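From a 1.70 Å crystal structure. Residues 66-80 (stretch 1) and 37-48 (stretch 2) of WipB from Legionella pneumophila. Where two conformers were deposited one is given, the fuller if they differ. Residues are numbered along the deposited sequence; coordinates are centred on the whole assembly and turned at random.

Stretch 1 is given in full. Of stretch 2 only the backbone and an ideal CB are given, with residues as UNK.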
# COMPACT_ATOMS: atom_id res chain seq x y z
N GLU A 66 -28.92 2.33 0.35
CA GLU A 66 -29.44 1.04 -0.07
C GLU A 66 -28.57 0.42 -1.16
O GLU A 66 -28.21 -0.75 -1.09
CB GLU A 66 -30.89 1.18 -0.56
CG GLU A 66 -31.41 -0.10 -1.26
CD GLU A 66 -32.73 0.08 -2.02
OE1 GLU A 66 -33.41 -0.94 -2.23
OE2 GLU A 66 -33.07 1.22 -2.42
N ARG A 67 -28.23 1.22 -2.18
CA ARG A 67 -27.41 0.73 -3.28
C ARG A 67 -26.09 0.17 -2.77
O ARG A 67 -25.66 -0.91 -3.20
CB ARG A 67 -27.13 1.87 -4.26
CG ARG A 67 -28.32 2.35 -5.10
CD ARG A 67 -27.95 3.68 -5.75
NE ARG A 67 -28.95 4.23 -6.67
CZ ARG A 67 -28.77 4.31 -7.98
NH1 ARG A 67 -29.69 4.86 -8.78
NH2 ARG A 67 -27.65 3.84 -8.51
N LEU A 68 -25.41 0.92 -1.91
CA LEU A 68 -24.10 0.52 -1.40
C LEU A 68 -24.18 -0.71 -0.49
O LEU A 68 -23.32 -1.59 -0.55
CB LEU A 68 -23.45 1.69 -0.65
CG LEU A 68 -23.10 2.91 -1.49
CD1 LEU A 68 -22.80 4.11 -0.62
CD2 LEU A 68 -21.93 2.57 -2.37
N GLU A 69 -25.22 -0.78 0.35
CA GLU A 69 -25.41 -1.95 1.20
C GLU A 69 -25.56 -3.23 0.37
O GLU A 69 -24.99 -4.27 0.72
CB GLU A 69 -26.64 -1.78 2.10
CG GLU A 69 -26.60 -0.59 3.07
CD GLU A 69 -25.93 -0.91 4.40
OE1 GLU A 69 -25.24 -1.94 4.51
OE2 GLU A 69 -26.11 -0.11 5.35
N GLU A 70 -26.34 -3.17 -0.71
CA GLU A 70 -26.54 -4.38 -1.51
C GLU A 70 -25.24 -4.80 -2.19
O GLU A 70 -24.95 -6.00 -2.28
CB GLU A 70 -27.64 -4.16 -2.55
CG GLU A 70 -28.91 -3.47 -2.01
CD GLU A 70 -29.62 -4.20 -0.86
OE1 GLU A 70 -28.95 -4.72 0.06
OE2 GLU A 70 -30.87 -4.23 -0.86
N ILE A 71 -24.46 -3.84 -2.68
CA ILE A 71 -23.15 -4.16 -3.27
C ILE A 71 -22.24 -4.78 -2.21
O ILE A 71 -21.57 -5.79 -2.45
CB ILE A 71 -22.50 -2.90 -3.86
CG1 ILE A 71 -23.21 -2.48 -5.16
CG2 ILE A 71 -20.97 -3.09 -4.04
CD1 ILE A 71 -22.99 -0.98 -5.56
N LYS A 72 -22.22 -4.17 -1.03
CA LYS A 72 -21.30 -4.59 0.03
C LYS A 72 -21.59 -6.01 0.49
O LYS A 72 -20.67 -6.82 0.65
CB LYS A 72 -21.40 -3.62 1.21
CG LYS A 72 -20.57 -4.00 2.43
CD LYS A 72 -20.84 -3.01 3.56
CE LYS A 72 -20.42 -3.52 4.92
NZ LYS A 72 -20.85 -2.60 6.02
N LYS A 73 -22.86 -6.34 0.72
CA LYS A 73 -23.14 -7.68 1.21
C LYS A 73 -22.78 -8.73 0.16
O LYS A 73 -22.22 -9.78 0.50
CB LYS A 73 -24.60 -7.80 1.66
CG LYS A 73 -25.62 -7.86 0.55
CD LYS A 73 -26.99 -7.39 1.01
CE LYS A 73 -27.52 -8.21 2.17
NZ LYS A 73 -29.00 -8.03 2.31
N GLN A 74 -23.04 -8.45 -1.12
CA GLN A 74 -22.69 -9.45 -2.13
C GLN A 74 -21.19 -9.52 -2.32
O GLN A 74 -20.63 -10.61 -2.51
CB GLN A 74 -23.39 -9.18 -3.47
CG GLN A 74 -23.12 -10.40 -4.39
CD GLN A 74 -23.70 -10.34 -5.79
OE1 GLN A 74 -24.19 -9.33 -6.26
NE2 GLN A 74 -23.64 -11.48 -6.47
N TYR A 75 -20.51 -8.37 -2.27
CA TYR A 75 -19.05 -8.39 -2.36
C TYR A 75 -18.46 -9.25 -1.24
O TYR A 75 -17.58 -10.08 -1.49
CB TYR A 75 -18.48 -6.97 -2.29
CG TYR A 75 -16.99 -6.97 -2.47
CD1 TYR A 75 -16.43 -7.12 -3.74
CD2 TYR A 75 -16.13 -6.89 -1.38
CE1 TYR A 75 -15.05 -7.15 -3.92
CE2 TYR A 75 -14.75 -6.94 -1.56
CZ TYR A 75 -14.23 -7.06 -2.84
OH TYR A 75 -12.87 -7.10 -3.04
N ASN A 76 -18.94 -9.05 -0.01
CA ASN A 76 -18.40 -9.82 1.11
C ASN A 76 -18.77 -11.30 1.01
O ASN A 76 -18.02 -12.16 1.50
CB ASN A 76 -18.88 -9.23 2.44
CG ASN A 76 -18.23 -7.89 2.75
OD1 ASN A 76 -17.23 -7.52 2.14
ND2 ASN A 76 -18.79 -7.17 3.71
N ALA A 77 -19.91 -11.62 0.40
CA ALA A 77 -20.23 -13.03 0.12
C ALA A 77 -19.24 -13.64 -0.87
O ALA A 77 -18.90 -14.83 -0.77
CB ALA A 77 -21.66 -13.15 -0.42
N LEU A 78 -18.79 -12.85 -1.85
CA LEU A 78 -17.78 -13.38 -2.77
C LEU A 78 -16.45 -13.59 -2.05
O LEU A 78 -15.80 -14.62 -2.23
CB LEU A 78 -17.60 -12.44 -3.96
CG LEU A 78 -18.79 -12.27 -4.92
CD1 LEU A 78 -18.48 -11.26 -6.02
CD2 LEU A 78 -19.19 -13.61 -5.53
N ILE A 79 -16.05 -12.62 -1.21
CA ILE A 79 -14.81 -12.77 -0.45
C ILE A 79 -14.84 -14.04 0.39
O ILE A 79 -13.84 -14.76 0.51
CB ILE A 79 -14.58 -11.53 0.43
CG1 ILE A 79 -14.41 -10.27 -0.44
CG2 ILE A 79 -13.41 -11.74 1.39
CD1 ILE A 79 -13.15 -10.28 -1.35
N ALA A 80 -15.99 -14.33 1.00
CA ALA A 80 -16.15 -15.51 1.86
C ALA A 80 -16.05 -16.81 1.09
O ALA A 80 -15.93 -17.87 1.71
CB ALA A 80 -17.51 -15.46 2.57
N UNK A 37 -18.94 -12.72 -11.21
CA UNK A 37 -19.69 -11.84 -10.31
C UNK A 37 -18.79 -10.72 -9.78
O UNK A 37 -19.21 -9.56 -9.71
CB UNK A 37 -20.28 -12.64 -9.15
N UNK A 38 -17.56 -11.05 -9.40
CA UNK A 38 -16.62 -10.05 -8.89
C UNK A 38 -16.37 -8.96 -9.93
O UNK A 38 -16.46 -7.76 -9.63
CB UNK A 38 -15.30 -10.71 -8.49
N UNK A 39 -16.04 -9.37 -11.16
CA UNK A 39 -15.78 -8.40 -12.23
C UNK A 39 -17.01 -7.54 -12.51
O UNK A 39 -16.89 -6.33 -12.75
CB UNK A 39 -15.35 -9.12 -13.51
N UNK A 40 -18.21 -8.15 -12.48
CA UNK A 40 -19.45 -7.40 -12.67
C UNK A 40 -19.63 -6.33 -11.60
O UNK A 40 -20.02 -5.19 -11.90
CB UNK A 40 -20.65 -8.35 -12.66
N UNK A 41 -19.43 -6.69 -10.33
CA UNK A 41 -19.55 -5.70 -9.26
C UNK A 41 -18.50 -4.61 -9.44
O UNK A 41 -18.80 -3.42 -9.32
CB UNK A 41 -19.40 -6.36 -7.89
N UNK A 42 -17.27 -5.02 -9.76
CA UNK A 42 -16.18 -4.05 -9.90
C UNK A 42 -16.47 -3.03 -10.99
O UNK A 42 -16.06 -1.87 -10.87
CB UNK A 42 -14.86 -4.77 -10.20
N UNK A 43 -17.19 -3.41 -12.05
CA UNK A 43 -17.44 -2.50 -13.16
C UNK A 43 -18.89 -2.04 -13.23
O UNK A 43 -19.34 -1.61 -14.29
CB UNK A 43 -17.05 -3.17 -14.48
N UNK A 44 -19.61 -2.13 -12.12
CA UNK A 44 -20.97 -1.61 -12.07
C UNK A 44 -20.97 -0.14 -12.47
O UNK A 44 -20.22 0.65 -11.89
CB UNK A 44 -21.57 -1.79 -10.68
N UNK A 45 -21.78 0.27 -13.45
CA UNK A 45 -21.81 1.70 -13.82
C UNK A 45 -22.02 2.64 -12.66
O UNK A 45 -21.40 3.71 -12.63
CB UNK A 45 -22.92 1.95 -14.85
N UNK A 46 -22.88 2.28 -11.69
CA UNK A 46 -23.15 3.20 -10.60
C UNK A 46 -21.94 3.45 -9.72
O UNK A 46 -21.94 4.42 -8.96
CB UNK A 46 -24.30 2.67 -9.75
N UNK A 47 -20.89 2.63 -9.83
CA UNK A 47 -19.66 2.81 -9.06
C UNK A 47 -18.54 3.50 -9.83
O UNK A 47 -17.45 3.66 -9.28
CB UNK A 47 -19.16 1.45 -8.57
N UNK A 48 -18.76 3.89 -11.09
CA UNK A 48 -17.69 4.42 -11.93
C UNK A 48 -17.64 5.94 -11.85
O UNK A 48 -18.62 6.63 -12.15
CB UNK A 48 -17.88 3.97 -13.38

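Stretch 2 opens with helix running to position 42, its axis at 150° to that of helix 66-79, so the two run roughly antiparallel.

Position 37 points its CB toward stretch 1, 3.9 Å from Leu78 CD1 and 4.4 Å from Gln74 NE2. A leucine, a methionine or a long polar chain with a greasy stem would suit. It is Lys37: its CD lies 3.6 Å from Gln74 NE2, while its end leads away, carrying the charge clear of the leucine.

At position 38 CB points sideways, with the ideal CB 4.1 Å from Leu78 CD1. A large apolar or aromatic chain could reach Tyr75. Phe38, with chi1 t, brings CE2 to 3.5 Å from Tyr75 CE1; the rings meet obliquely, their planes at 54°, and Ile79 CD1 lies near the edge of the phenyl ring.

Position 39 points away and position 40 has nothing of stretch 1 near its CB, so small or polar residues serve; they are Ala39 and Glu40.

Position 41 points toward stretch 1, yet its ideal CB stays over 5 Å from Tyr75 CD1, Ile71 CG2 and Leu78 CD1. That space invites leucine, isoleucine or methionine. Ile41 is a knob among Ile71, Gln74, Tyr75 and Leu78: its CG2 lies 4.0 Å from Ile71 CG2 and its CD1 3.8 Å from Leu78 CD1, so both branches find apolar partners.

Positions 42 and 43 touch nothing here, leaving the choice wide. They are Tyr42 and Thr43; the latter, first to leave helical angles, donates from OG1 to Ala39 O at 3.0 Å.

Position 44, at phi/psi -55/127, turns its CB toward stretch 1, where Ile71 CD1 is 5.4 Å from the ideal CB of position 44. A medium apolar chain suits, and Leu44 CD1 reaches Ile71 CG1 at 3.7 Å.

Position 45 is out of reach; its phi of -52° would admit proline, and Pro45 begins the 3-10 segment.

Position 46 points toward Arg67, whose NH2 is 3.8 Å from the ideal CB. Glutamate or aspartate would answer the charge, glutamine the donor. Glu46 OE2 accepts from Arg67 NH2 at 2.8 Å in a salt bridge, while a water donates to both Glu46 OE1 and Arg67 O.

Position 47 points sideways, its ideal CB 5.4 Å from Ile71 CD1, so a branched or long apolar chain can close the gap. Leu47 CD2 lies 3.8 Å from Ile71 CD1 and 4.4 Å from Leu68 CD2.

Position 48 meets open space, suiting polar residues; Gln48 NE2 donates to Tyr42 O and Leu44 O, bracing the turn.

Stretch 2 37-48: KFAEIYTLPELQ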
# COMPACT_ATOMS: atom_id res chain seq x y z
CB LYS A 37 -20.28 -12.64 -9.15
CG LYS A 37 -21.56 -13.44 -9.45
CD LYS A 37 -22.03 -14.22 -8.21
CE LYS A 37 -23.40 -14.88 -8.36
NZ LYS A 37 -23.42 -15.97 -9.38
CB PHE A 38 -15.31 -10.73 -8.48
CG PHE A 38 -14.33 -9.85 -7.75
CD1 PHE A 38 -13.66 -8.82 -8.39
CD2 PHE A 38 -14.01 -10.14 -6.43
CE1 PHE A 38 -12.73 -8.05 -7.73
CE2 PHE A 38 -13.09 -9.38 -5.75
CZ PHE A 38 -12.44 -8.33 -6.39
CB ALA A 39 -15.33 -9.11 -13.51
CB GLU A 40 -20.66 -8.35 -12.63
CG GLU A 40 -21.95 -7.64 -13.10
CD GLU A 40 -23.10 -8.58 -13.30
OE1 GLU A 40 -22.89 -9.81 -13.30
OE2 GLU A 40 -24.23 -8.05 -13.44
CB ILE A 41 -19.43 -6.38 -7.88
CG1 ILE A 41 -20.72 -7.17 -7.55
CG2 ILE A 41 -19.12 -5.35 -6.79
CD1 ILE A 41 -20.61 -8.07 -6.31
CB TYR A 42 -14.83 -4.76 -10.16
CG TYR A 42 -13.73 -3.75 -10.03
CD1 TYR A 42 -13.38 -3.26 -8.77
CD2 TYR A 42 -13.12 -3.19 -11.15
CE1 TYR A 42 -12.41 -2.26 -8.63
CE2 TYR A 42 -12.14 -2.19 -11.01
CZ TYR A 42 -11.81 -1.73 -9.74
OH TYR A 42 -10.85 -0.74 -9.59
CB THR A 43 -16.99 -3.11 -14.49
OG1 THR A 43 -17.70 -4.31 -14.77
CG2 THR A 43 -15.50 -3.43 -14.44
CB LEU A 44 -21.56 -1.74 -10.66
CG LEU A 44 -22.12 -3.09 -10.20
CD1 LEU A 44 -22.43 -3.08 -8.70
CD2 LEU A 44 -23.37 -3.40 -11.00
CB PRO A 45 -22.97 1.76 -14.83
CG PRO A 45 -22.93 0.40 -15.48
CD PRO A 45 -22.51 -0.58 -14.41
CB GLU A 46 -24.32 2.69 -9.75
CG GLU A 46 -24.08 1.31 -9.18
CD GLU A 46 -25.17 0.87 -8.20
OE1 GLU A 46 -25.27 -0.35 -7.94
OE2 GLU A 46 -25.90 1.75 -7.71
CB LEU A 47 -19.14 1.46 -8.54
CG LEU A 47 -20.02 0.69 -7.56
CD1 LEU A 47 -19.33 -0.65 -7.19
CD2 LEU A 47 -20.24 1.49 -6.30
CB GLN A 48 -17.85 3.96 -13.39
CG GLN A 48 -18.01 2.45 -13.57
CD GLN A 48 -16.94 1.67 -12.84
OE1 GLN A 48 -15.75 1.86 -13.10
NE2 GLN A 48 -17.36 0.77 -11.93
O HOH W 1 -26.56 -1.23 -5.93
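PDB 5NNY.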